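Local coordinates for acetyl-CoA acetyltransferase (PDB 4EGV), which is a monomeric thiolase-like protein of the thiolase fold that may have acyltransferase activity, at residues A[471-476]-A[490-495]. Residues are numbered along the deposited sequence; the frame is centred on the assembly and turned at random.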
loop_
_atom_site.group_PDB
_atom_site.type_symbol
_atom_site.label_atom_id
_atom_site.label_comp_id
_atom_site.label_asym_id
_atom_site.label_seq_id
_atom_site.Cartn_x
_atom_site.Cartn_y
_atom_site.Cartn_z
ATOM N N GLY A 471 -3.433 -13.871 -22.534
ATOM C CA GLY A 471 -3.357 -14.555 -21.249
ATOM C C GLY A 471 -1.954 -14.697 -20.697
ATOM O O GLY A 471 -1.005 -14.939 -21.413
ATOM N N ILE A 472 -1.821 -14.510 -19.400
ATOM C CA ILE A 472 -0.570 -14.762 -18.718
ATOM C C ILE A 472 -0.852 -15.844 -17.707
ATOM O O ILE A 472 -1.839 -15.787 -16.964
ATOM C CB ILE A 472 -0.072 -13.537 -17.957
ATOM C CG1 ILE A 472 -0.221 -12.242 -18.794
ATOM C CG2 ILE A 472 1.307 -13.797 -17.396
ATOM C CD1 ILE A 472 0.926 -11.847 -19.660
ATOM N N ILE A 473 0.013 -16.841 -17.688
ATOM C CA ILE A 473 -0.186 -17.987 -16.839
ATOM C C ILE A 473 1.047 -18.216 -15.961
ATOM O O ILE A 473 2.176 -18.096 -16.422
ATOM C CB ILE A 473 -0.517 -19.239 -17.703
ATOM C CG1 ILE A 473 -1.750 -18.973 -18.558
ATOM C CG2 ILE A 473 -0.693 -20.513 -16.836
ATOM C CD1 ILE A 473 -2.314 -20.192 -19.235
ATOM N N ILE A 474 0.821 -18.517 -14.686
ATOM C CA ILE A 474 1.824 -19.195 -13.876
ATOM C C ILE A 474 1.384 -20.638 -13.753
ATOM O O ILE A 474 0.271 -20.918 -13.337
ATOM C CB ILE A 474 1.972 -18.576 -12.486
ATOM C CG1 ILE A 474 2.572 -17.172 -12.560
ATOM C CG2 ILE A 474 2.836 -19.457 -11.592
ATOM C CD1 ILE A 474 2.257 -16.321 -11.386
ATOM N N GLY A 475 2.289 -21.530 -14.070
ATOM C CA GLY A 475 2.016 -22.943 -14.031
ATOM C C GLY A 475 2.919 -23.773 -13.171
ATOM O O GLY A 475 3.847 -23.307 -12.597
ATOM N N ARG A 476 2.602 -25.034 -13.085
ATOM C CA ARG A 476 3.337 -25.951 -12.278
ATOM C C ARG A 476 3.695 -27.027 -13.228
ATOM O O ARG A 476 2.942 -27.314 -14.109
ATOM C CB ARG A 476 2.384 -26.587 -11.303
ATOM C CG ARG A 476 2.443 -26.171 -9.898
ATOM C CD ARG A 476 3.700 -25.538 -9.461
ATOM N NE ARG A 476 3.380 -24.844 -8.242
ATOM C CZ ARG A 476 3.895 -25.114 -7.067
ATOM N NH1 ARG A 476 4.822 -26.028 -6.947
ATOM N NH2 ARG A 476 3.488 -24.464 -6.023
ATOM N N GLU A 490 -6.669 -18.678 -29.345
ATOM C CA GLU A 490 -8.106 -18.449 -29.234
ATOM C C GLU A 490 -8.771 -19.447 -28.245
ATOM O O GLU A 490 -9.597 -19.041 -27.435
ATOM C CB GLU A 490 -8.712 -18.436 -30.667
ATOM C CG GLU A 490 -10.275 -18.483 -30.851
ATOM C CD GLU A 490 -10.728 -18.619 -32.367
ATOM O OE1 GLU A 490 -10.772 -17.590 -33.088
ATOM O OE2 GLU A 490 -11.050 -19.745 -32.841
ATOM N N ASP A 491 -8.380 -20.726 -28.271
ATOM C CA ASP A 491 -9.026 -21.742 -27.400
ATOM C C ASP A 491 -8.772 -21.542 -25.884
ATOM O O ASP A 491 -9.710 -21.564 -25.068
ATOM C CB ASP A 491 -8.655 -23.197 -27.821
ATOM C CG ASP A 491 -9.319 -23.639 -29.154
ATOM O OD1 ASP A 491 -10.584 -23.777 -29.230
ATOM O OD2 ASP A 491 -8.534 -23.860 -30.122
ATOM N N LEU A 492 -7.500 -21.362 -25.529
ATOM C CA LEU A 492 -7.055 -21.186 -24.153
ATOM C C LEU A 492 -7.581 -19.909 -23.523
ATOM O O LEU A 492 -8.039 -19.908 -22.378
ATOM C CB LEU A 492 -5.529 -21.218 -24.072
ATOM C CG LEU A 492 -4.851 -21.324 -22.701
ATOM C CD1 LEU A 492 -5.590 -22.201 -21.706
ATOM C CD2 LEU A 492 -3.408 -21.746 -22.783
ATOM N N VAL A 493 -7.540 -18.828 -24.280
ATOM C CA VAL A 493 -8.008 -17.536 -23.817
ATOM C C VAL A 493 -9.518 -17.526 -23.534
ATOM O O VAL A 493 -9.978 -16.843 -22.641
ATOM C CB VAL A 493 -7.535 -16.400 -24.801
ATOM C CG1 VAL A 493 -8.149 -15.046 -24.471
ATOM C CG2 VAL A 493 -6.016 -16.292 -24.792
ATOM N N LYS A 494 -10.279 -18.298 -24.281
ATOM C CA LYS A 494 -11.712 -18.431 -24.047
ATOM C C LYS A 494 -11.962 -19.062 -22.654
ATOM O O LYS A 494 -12.839 -18.613 -21.918
ATOM C CB LYS A 494 -12.325 -19.268 -25.194
ATOM C CG LYS A 494 -13.832 -19.414 -25.214
ATOM C CD LYS A 494 -14.318 -19.917 -26.584
ATOM C CE LYS A 494 -15.739 -19.346 -26.870
ATOM N NZ LYS A 494 -16.414 -20.029 -27.989
ATOM N N LEU A 495 -11.169 -20.082 -22.298
ATOM C CA LEU A 495 -11.252 -20.727 -20.984
ATOM C C LEU A 495 -10.865 -19.776 -19.843
ATOM O O LEU A 495 -11.522 -19.784 -18.805
ATOM C CB LEU A 495 -10.415 -22.023 -20.931
ATOM C CG LEU A 495 -10.526 -22.830 -19.629
ATOM C CD1 LEU A 495 -11.859 -23.624 -19.500
ATOM C CD2 LEU A 495 -9.329 -23.726 -19.463
#
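I473 and L492 meet tip to tip between strand 470-476 and helix 490-498. The methyl CD1 of I473 lies 4.0 Å from the methyl CD2 of L492. This is a plain apolar touch at van der Waals distance. Both side chains leave their backbones toward the opposite segment. In I473 the CG1 branch stands anti to the carbonyl carbon (chi1 -57°), and the chain then runs on extended through chi2, which carries CD1 out to the helix. CG of L492 lies anti to the backbone N (chi1 -168°), and of its two methyls CD2 makes the touch. V493 comes in differently. It sets CG2 alongside the backbone of G471, 4.2 Å from G471 N. G471 has no side chain, so the methyl of V493 comes up to the backbone itself. Here the two backbones are nearest, with CA of G471 6.1 Å from CA of V493. No hydrogen bond joins the segments.

Strand 470-476 belongs to a five-stranded antiparallel sheet in the additional C-terminal domain of this thiolase-like protein. It pairs with strands 453-463 and 482-487. The five strands, with helix 490-498 inserted between the third and the fourth, are consistent with an OB fold, in which this helix typically packs at one end of the barrel. D489, just before the helix, accepts a hydrogen bond at OD2 from L492 N. This bond holds the backbone of L492 at the first turn.

All four touching residues are buried. L492 also packs on T487 of strand 482-487 and on A517 and L519 of strand 516-519, the two outermost strands of the sheet, as expected if it curls into a barrel. I473 rests on I457 of strand 453-463, while V493 touches H469 just ahead of the strand.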